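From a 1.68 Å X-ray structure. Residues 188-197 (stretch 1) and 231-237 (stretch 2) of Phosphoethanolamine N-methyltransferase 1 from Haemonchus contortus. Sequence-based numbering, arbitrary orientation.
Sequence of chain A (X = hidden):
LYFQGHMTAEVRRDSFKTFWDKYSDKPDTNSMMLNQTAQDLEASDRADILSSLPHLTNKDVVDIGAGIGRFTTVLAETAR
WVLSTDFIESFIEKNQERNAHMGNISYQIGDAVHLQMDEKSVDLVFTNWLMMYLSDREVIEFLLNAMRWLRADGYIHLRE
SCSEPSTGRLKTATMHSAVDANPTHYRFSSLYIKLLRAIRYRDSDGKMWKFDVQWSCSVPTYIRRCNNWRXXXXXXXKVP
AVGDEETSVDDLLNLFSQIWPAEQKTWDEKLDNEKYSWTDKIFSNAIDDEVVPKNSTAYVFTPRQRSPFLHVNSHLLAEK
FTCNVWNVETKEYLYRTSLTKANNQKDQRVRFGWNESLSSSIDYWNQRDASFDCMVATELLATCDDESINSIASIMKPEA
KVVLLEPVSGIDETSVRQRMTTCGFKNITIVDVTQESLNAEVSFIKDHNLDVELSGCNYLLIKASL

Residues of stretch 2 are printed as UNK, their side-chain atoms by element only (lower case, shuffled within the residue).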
# COMPACT_ATOMS: atom_id res chain seq x y z
N PHE A 188 -0.96 6.97 -9.15
CA PHE A 188 -1.57 6.94 -7.82
C PHE A 188 -1.49 5.53 -7.26
O PHE A 188 -1.69 4.55 -7.98
CB PHE A 188 -3.05 7.32 -7.91
CG PHE A 188 -3.30 8.62 -8.62
CD1 PHE A 188 -2.42 9.69 -8.48
CD2 PHE A 188 -4.42 8.77 -9.40
CE1 PHE A 188 -2.67 10.88 -9.14
CE2 PHE A 188 -4.68 9.96 -10.05
CZ PHE A 188 -3.80 11.02 -9.92
N SER A 189 -1.20 5.42 -5.96
CA SER A 189 -1.10 4.13 -5.27
C SER A 189 -2.34 3.28 -5.46
O SER A 189 -2.26 2.06 -5.57
CB SER A 189 -0.87 4.35 -3.78
OG SER A 189 -1.80 5.27 -3.27
N SER A 190 -3.50 3.93 -5.48
CA SER A 190 -4.78 3.24 -5.60
C SER A 190 -4.91 2.47 -6.92
O SER A 190 -5.58 1.43 -6.98
CB SER A 190 -5.93 4.23 -5.45
OG SER A 190 -5.75 5.32 -6.32
N LEU A 191 -4.25 2.96 -7.96
CA LEU A 191 -4.34 2.35 -9.28
C LEU A 191 -3.60 1.01 -9.34
O LEU A 191 -4.02 0.07 -10.01
CB LEU A 191 -3.77 3.29 -10.34
CG LEU A 191 -4.47 4.64 -10.42
CD1 LEU A 191 -3.94 5.45 -11.58
CD2 LEU A 191 -5.96 4.44 -10.54
N TYR A 192 -2.48 0.94 -8.64
CA TYR A 192 -1.74 -0.30 -8.58
C TYR A 192 -2.57 -1.34 -7.84
O TYR A 192 -2.76 -2.44 -8.33
CB TYR A 192 -0.39 -0.07 -7.92
CG TYR A 192 0.60 0.68 -8.79
CD1 TYR A 192 1.02 0.16 -10.01
CD2 TYR A 192 1.15 1.88 -8.37
CE1 TYR A 192 1.94 0.83 -10.79
CE2 TYR A 192 2.08 2.55 -9.14
CZ TYR A 192 2.47 2.02 -10.35
OH TYR A 192 3.38 2.68 -11.13
N ILE A 193 -3.09 -0.97 -6.67
CA ILE A 193 -3.90 -1.91 -5.87
C ILE A 193 -5.10 -2.41 -6.67
O ILE A 193 -5.35 -3.61 -6.73
CB ILE A 193 -4.39 -1.27 -4.56
CG1 ILE A 193 -3.21 -0.77 -3.72
CG2 ILE A 193 -5.21 -2.27 -3.76
CD1 ILE A 193 -3.62 0.22 -2.64
N LYS A 194 -5.84 -1.50 -7.29
CA LYS A 194 -7.03 -1.88 -8.05
C LYS A 194 -6.70 -2.75 -9.25
O LYS A 194 -7.42 -3.71 -9.53
CB LYS A 194 -7.84 -0.64 -8.46
CG LYS A 194 -8.49 0.08 -7.27
CD LYS A 194 -9.47 1.16 -7.71
CE LYS A 194 -10.78 0.58 -8.23
NZ LYS A 194 -11.44 -0.28 -7.21
N LEU A 195 -5.62 -2.44 -9.95
CA LEU A 195 -5.22 -3.25 -11.10
C LEU A 195 -4.92 -4.68 -10.66
O LEU A 195 -5.38 -5.63 -11.27
CB LEU A 195 -4.01 -2.66 -11.81
CG LEU A 195 -3.44 -3.53 -12.94
CD1 LEU A 195 -4.52 -3.87 -13.96
CD2 LEU A 195 -2.26 -2.86 -13.62
N LEU A 196 -4.17 -4.81 -9.58
CA LEU A 196 -3.80 -6.12 -9.07
C LEU A 196 -5.04 -6.95 -8.71
O LEU A 196 -5.13 -8.12 -9.07
CB LEU A 196 -2.87 -5.96 -7.86
CG LEU A 196 -1.45 -5.48 -8.20
CD1 LEU A 196 -0.75 -4.91 -6.98
CD2 LEU A 196 -0.65 -6.63 -8.78
N ARG A 197 -5.99 -6.32 -8.03
CA ARG A 197 -7.20 -7.01 -7.60
C ARG A 197 -8.11 -7.37 -8.77
O ARG A 197 -8.88 -8.32 -8.70
CB ARG A 197 -7.98 -6.15 -6.58
CG ARG A 197 -7.24 -5.90 -5.27
CD ARG A 197 -8.10 -5.12 -4.29
NE ARG A 197 -9.20 -5.94 -3.78
CZ ARG A 197 -10.27 -5.45 -3.16
NH1 ARG A 197 -10.42 -4.14 -3.00
NH2 ARG A 197 -11.21 -6.27 -2.72
N UNK A 231 6.12 6.25 -1.17
CA UNK A 231 6.91 5.11 -1.61
C UNK A 231 6.15 3.88 -1.15
O UNK A 231 6.25 3.48 0.01
c UNK A 231 8.29 5.14 -0.98
c UNK A 231 9.15 6.27 -1.49
o UNK A 231 10.24 5.14 -3.28
n UNK A 231 8.99 6.93 -3.81
c UNK A 231 9.51 6.07 -2.94
N UNK A 232 5.38 3.31 -2.06
CA UNK A 232 4.39 2.32 -1.68
C UNK A 232 4.75 0.95 -2.24
O UNK A 232 5.16 0.83 -3.40
c UNK A 232 2.66 4.18 -1.69
c UNK A 232 2.96 2.73 -2.12
c UNK A 232 1.92 1.79 -1.52
N UNK A 233 4.63 -0.07 -1.40
CA UNK A 233 4.88 -1.43 -1.85
C UNK A 233 3.79 -2.41 -1.42
O UNK A 233 3.00 -2.13 -0.51
c UNK A 233 6.20 -1.42 1.05
c UNK A 233 6.29 -1.92 -1.50
c UNK A 233 6.53 -2.14 -0.03
n UNK A 233 7.27 -3.21 0.43
c UNK A 233 7.36 -3.14 1.75
n UNK A 233 6.71 -2.06 2.15
N UNK A 234 3.74 -3.54 -2.12
CA UNK A 234 2.66 -4.51 -1.98
C UNK A 234 3.23 -5.91 -2.11
O UNK A 234 4.08 -6.16 -2.96
c UNK A 234 1.14 -2.93 -3.28
c UNK A 234 2.77 -1.92 -5.05
c UNK A 234 0.91 -0.78 -4.00
c UNK A 234 1.69 -1.94 -4.16
c UNK A 234 1.63 -4.33 -3.10
c UNK A 234 1.18 0.39 -4.71
n UNK A 234 -0.06 -1.05 -3.08
c UNK A 234 2.24 0.38 -5.58
c UNK A 234 3.03 -0.76 -5.75
c UNK A 234 0.08 -2.35 -2.65
N UNK A 235 2.75 -6.82 -1.28
CA UNK A 235 3.02 -8.24 -1.47
C UNK A 235 1.71 -8.88 -1.91
O UNK A 235 0.67 -8.70 -1.27
c UNK A 235 4.38 -10.90 1.03
c UNK A 235 3.96 -10.35 -0.33
c UNK A 235 3.53 -8.89 -0.19
c UNK A 235 5.10 -10.48 -1.32
N UNK A 236 1.77 -9.62 -3.01
CA UNK A 236 0.58 -10.10 -3.69
C UNK A 236 0.73 -11.59 -4.03
O UNK A 236 1.77 -12.02 -4.54
c UNK A 236 -0.84 -9.76 -5.71
o UNK A 236 0.15 -7.91 -4.60
c UNK A 236 0.36 -9.28 -4.96
N UNK A 237 -0.32 -12.36 -3.76
CA UNK A 237 -0.27 -13.81 -3.88
C UNK A 237 -1.16 -14.31 -5.02
O UNK A 237 -2.28 -13.82 -5.20
c UNK A 237 -0.41 -15.93 -2.44
n UNK A 237 -1.15 -18.54 0.26
c UNK A 237 -0.57 -17.97 -0.99
c UNK A 237 -0.93 -16.51 -1.13
c UNK A 237 -0.72 -14.45 -2.56

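Position 231 carries five side-chain atoms: three carbons in sequence, the third bonded to one oxygen and one nitrogen. That terminal amide, two carbons beyond CB, identifies glutamine. The side chain of Q231 is out of reach of stretch 1, and its amide atoms are hydrogen-bonded elsewhere in the structure.

At position 232 there are three carbons, the first carrying the other two, and a terminal carbon of the fork lies near S189 CB. A fork at CB without oxygen means valine. Its CA-to-CB bond points toward the helix, and V232 CG2 lies 4.1 Å from S189 CB, where the backbones also come close, with S189 CA and V232 CA 6.8 Å apart.

Position 233 has one carbon followed by a five-membered ring of three carbons and two nitrogens, an imidazole, so the residue is histidine. The side chain of H233 is out of reach of stretch 1.

Position 234 shows one carbon leading into fused five- and six-membered rings that contain eight carbons and one nitrogen, with ring atoms against S189, Y192 and I193. This indole defines tryptophan. With chi1 at -50° (m), it reaches the helix at these three residues. W234 CH2 is 3.3 Å from Y192 CD2, W234 NE1 is 3.2 Å from I193 CG1, and W234 CZ2 is 3.9 Å from S189 O. Y192 CB sits 3.9 Å from the centroid of the W234 six-membered ring, 28° off its normal, which places a CH-pi contact over the face. The two aromatic rings themselves meet obliquely, with planes at 51° and centroids of the Y192 ring and W234 six-membered ring 5.2 Å apart.

Position 235 holds four carbons forked at the second, the pattern of leucine. The CA-to-CB bond of L235 points away from the helix, as expected from the alternation of a strand.

Position 236 has one carbon bearing one oxygen and one carbon, with the oxygen near L196 CD1. A beta-branched alcohol is threonine. T236 OG1 approaches L196 CD1 to 3.9 Å, a van der Waals contact.

At position 237, four carbons in a row end in nitrogen, giving lysine. K237 extends with every chi near t, and its side chain stays out of reach of stretch 1.

The contact therefore rests on alternate strand residues, V232, W234 and T236, facing a helix whose axis runs 13° from the strand direction and approaches it to 9.8 Å. This near-parallel course lets them meet the helix in order: V232 at S189, W234 at S189, Y192 and I193, and T236 at L196. No hydrogen bond crosses the interface; packing accounts for the 304 Å² buried in total, and W234 contributes the largest share, 101 Å².

Stretch 2, residues 231-237: QVHWLTK
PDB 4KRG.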